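Local coordinates for protein 3-keto-5-aminohexanoate cleavage enzyme (PDB 3E49) that binds zinc in a TIM-barrel fold and probably cleaves beta-keto acids such as 3-keto-5-aminohexanoate, at residues N253-V256 with G257-S261. Numbering follows the deposited sequence.
Sequences NVRV and GLEDS. With ZN (zinc ion), chain E.
Arg255 grips the carboxylate of Asp260 side-on in a two-pronged salt bridge: NE lies 2.9 Å from OD2 of Asp260, and NH2 of Arg255 lies 3.0 Å from OD1 of Asp260. Each carboxylate oxygen offers its syn lone pair, yet the two planes are turned 32° apart and both hydrogen bonds are well short of straight, so the pairing is twisted rather than flat. An extended arginine chain, with CG trans to the backbone N (chi1 174°), carries the guanidinium past the strand end to reach Asp260 in the loop that follows. Strand 253-256 lies between parallel strands 229-235 and 10-13 in the TIM barrel, and the same loop brings Glu259 to the metal site. There OE2 of Glu259 binds the zinc ion at 2.2 Å, alongside His50, His52 and two waters. OE2 of Glu259 also sits in the guanidinium plane, at its edge, 3.3 Å from NH2 of Arg255; a long salt bridge links that nitrogen to OE1 of Glu259. Arg255 thus joins a zinc ligand to Asp260, while its NH1 pairs with Glu170. Gly257 has a positive phi that would press a side chain against the Val256 carbonyl, as suits glycine, and its O closes the turn by accepting from the backbone N of both Asp260 and Ser261.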
ATOM      1  N   ASN A 253      15.827  -4.531 -11.430  1.00 22.34           N
ATOM      2  CA  ASN A 253      16.420  -5.350 -12.454  1.00 23.31           C
ATOM      3  C   ASN A 253      15.367  -6.304 -12.948  1.00 22.98           C
ATOM      4  O   ASN A 253      14.307  -6.392 -12.351  1.00 23.37           O
ATOM      5  CB  ASN A 253      17.640  -6.019 -11.878  1.00 23.78           C
ATOM      6  CG  ASN A 253      18.619  -4.984 -11.406  1.00 27.47           C
ATOM      7  OD1 ASN A 253      19.212  -4.270 -12.226  1.00 26.60           O
ATOM      8  ND2 ASN A 253      18.749  -4.843 -10.092  1.00 23.90           N
ATOM      9  N   VAL A 254      15.627  -6.996 -14.049  1.00 23.02           N
ATOM     10  CA  VAL A 254      14.554  -7.783 -14.687  1.00 21.64           C
ATOM     11  C   VAL A 254      14.935  -9.217 -15.057  1.00 21.52           C
ATOM     12  O   VAL A 254      16.070  -9.491 -15.406  1.00 20.47           O
ATOM     13  CB  VAL A 254      14.095  -7.050 -15.961  1.00 23.01           C
ATOM     14  CG1 VAL A 254      13.562  -5.643 -15.607  1.00 22.74           C
ATOM     15  CG2 VAL A 254      15.260  -6.940 -17.009  1.00 19.10           C
ATOM     16  N   ARG A 255      13.965 -10.115 -15.063  1.00 19.11           N
ATOM     17  CA  ARG A 255      14.197 -11.504 -15.449  1.00 19.57           C
ATOM     18  C   ARG A 255      13.222 -11.882 -16.518  1.00 23.13           C
ATOM     19  O   ARG A 255      12.020 -11.636 -16.378  1.00 20.79           O
ATOM     20  CB  ARG A 255      14.098 -12.482 -14.283  1.00 19.12           C
ATOM     21  CG  ARG A 255      14.185 -13.924 -14.672  1.00 17.46           C
ATOM     22  CD  ARG A 255      14.420 -14.797 -13.512  1.00 20.56           C
ATOM     23  NE  ARG A 255      14.045 -16.167 -13.821  1.00 21.57           N
ATOM     24  CZ  ARG A 255      14.201 -17.200 -13.016  1.00 22.75           C
ATOM     25  NH1 ARG A 255      14.845 -17.092 -11.872  1.00 26.47           N
ATOM     26  NH2 ARG A 255      13.737 -18.368 -13.388  1.00 27.07           N
ATOM     27  N   VAL A 256      13.765 -12.441 -17.593  1.00 22.97           N
ATOM     28  CA  VAL A 256      12.968 -12.954 -18.700  1.00 23.03           C
ATOM     29  C   VAL A 256      13.401 -14.417 -18.970  1.00 25.04           C
ATOM     30  O   VAL A 256      14.231 -14.960 -18.251  1.00 24.74           O
ATOM     31  CB  VAL A 256      13.031 -12.055 -19.958  1.00 21.38           C
ATOM     32  CG1 VAL A 256      12.491 -10.642 -19.633  1.00 18.56           C
ATOM     33  CG2 VAL A 256      14.458 -11.954 -20.531  1.00 21.41           C
ATOM     34  N   GLY A 257      12.823 -15.039 -19.992  1.00 23.57           N
ATOM     35  CA  GLY A 257      13.182 -16.406 -20.373  1.00 24.05           C
ATOM     36  C   GLY A 257      12.057 -17.386 -20.561  1.00 25.28           C
ATOM     37  O   GLY A 257      11.029 -17.273 -19.922  1.00 25.23           O
ATOM     38  N   LEU A 258      12.302 -18.391 -21.405  1.00 26.04           N
ATOM     39  CA  LEU A 258      11.328 -19.450 -21.715  1.00 26.07           C
ATOM     40  C   LEU A 258      11.041 -20.364 -20.536  1.00 25.95           C
ATOM     41  O   LEU A 258       9.984 -21.044 -20.487  1.00 25.62           O
ATOM     42  CB  LEU A 258      11.742 -20.237 -22.987  1.00 27.56           C
ATOM     43  CG  LEU A 258      11.389 -19.689 -24.384  1.00 27.65           C
ATOM     44  CD1 LEU A 258      11.565 -18.232 -24.554  1.00 30.57           C
ATOM     45  CD2 LEU A 258      12.205 -20.462 -25.475  1.00 27.48           C
ATOM     46  N   GLU A 259      11.934 -20.353 -19.549  1.00 24.27           N
ATOM     47  CA  GLU A 259      11.664 -21.052 -18.302  1.00 25.69           C
ATOM     48  C   GLU A 259      10.368 -20.510 -17.657  1.00 26.20           C
ATOM     49  O   GLU A 259       9.608 -21.262 -17.096  1.00 26.63           O
ATOM     50  CB  GLU A 259      12.788 -20.836 -17.292  1.00 24.25           C
ATOM     51  CG  GLU A 259      12.404 -21.249 -15.883  1.00 23.71           C
ATOM     52  CD  GLU A 259      13.537 -21.469 -14.919  1.00 27.95           C
ATOM     53  OE1 GLU A 259      14.725 -21.536 -15.322  1.00 24.78           O
ATOM     54  OE2 GLU A 259      13.189 -21.586 -13.725  1.00 27.99           O
ATOM     55  N   ASP A 260      10.218 -19.183 -17.731  1.00 25.32           N
ATOM     56  CA  ASP A 260       9.179 -18.393 -17.053  1.00 24.81           C
ATOM     57  C   ASP A 260       7.951 -18.108 -17.900  1.00 23.84           C
ATOM     58  O   ASP A 260       6.848 -18.056 -17.370  1.00 24.13           O
ATOM     59  CB  ASP A 260       9.778 -17.044 -16.626  1.00 26.18           C
ATOM     60  CG  ASP A 260      11.041 -17.189 -15.752  1.00 26.54           C
ATOM     61  OD1 ASP A 260      11.210 -18.216 -15.059  1.00 24.44           O
ATOM     62  OD2 ASP A 260      11.895 -16.283 -15.752  1.00 28.31           O
ATOM     63  N   SER A 261       8.141 -17.894 -19.193  1.00 23.49           N
ATOM     64  CA  SER A 261       7.056 -17.623 -20.128  1.00 24.26           C
ATOM     65  C   SER A 261       7.370 -18.203 -21.481  1.00 25.45           C
ATOM     66  O   SER A 261       8.470 -18.014 -22.001  1.00 23.07           O
ATOM     67  CB  SER A 261       6.822 -16.130 -20.345  1.00 24.43           C
ATOM     68  OG  SER A 261       5.710 -15.959 -21.245  1.00 25.80           O
TER
HETATM   69 ZN    ZN E 500      14.795 -21.999 -12.302  1.00 32.13          ZN
HETATM   70  O   HOH W   1      15.337 -22.521 -10.052  1.00 39.07           O
HETATM   71  O   HOH W   2      13.612 -20.429 -10.935  1.00 31.42           O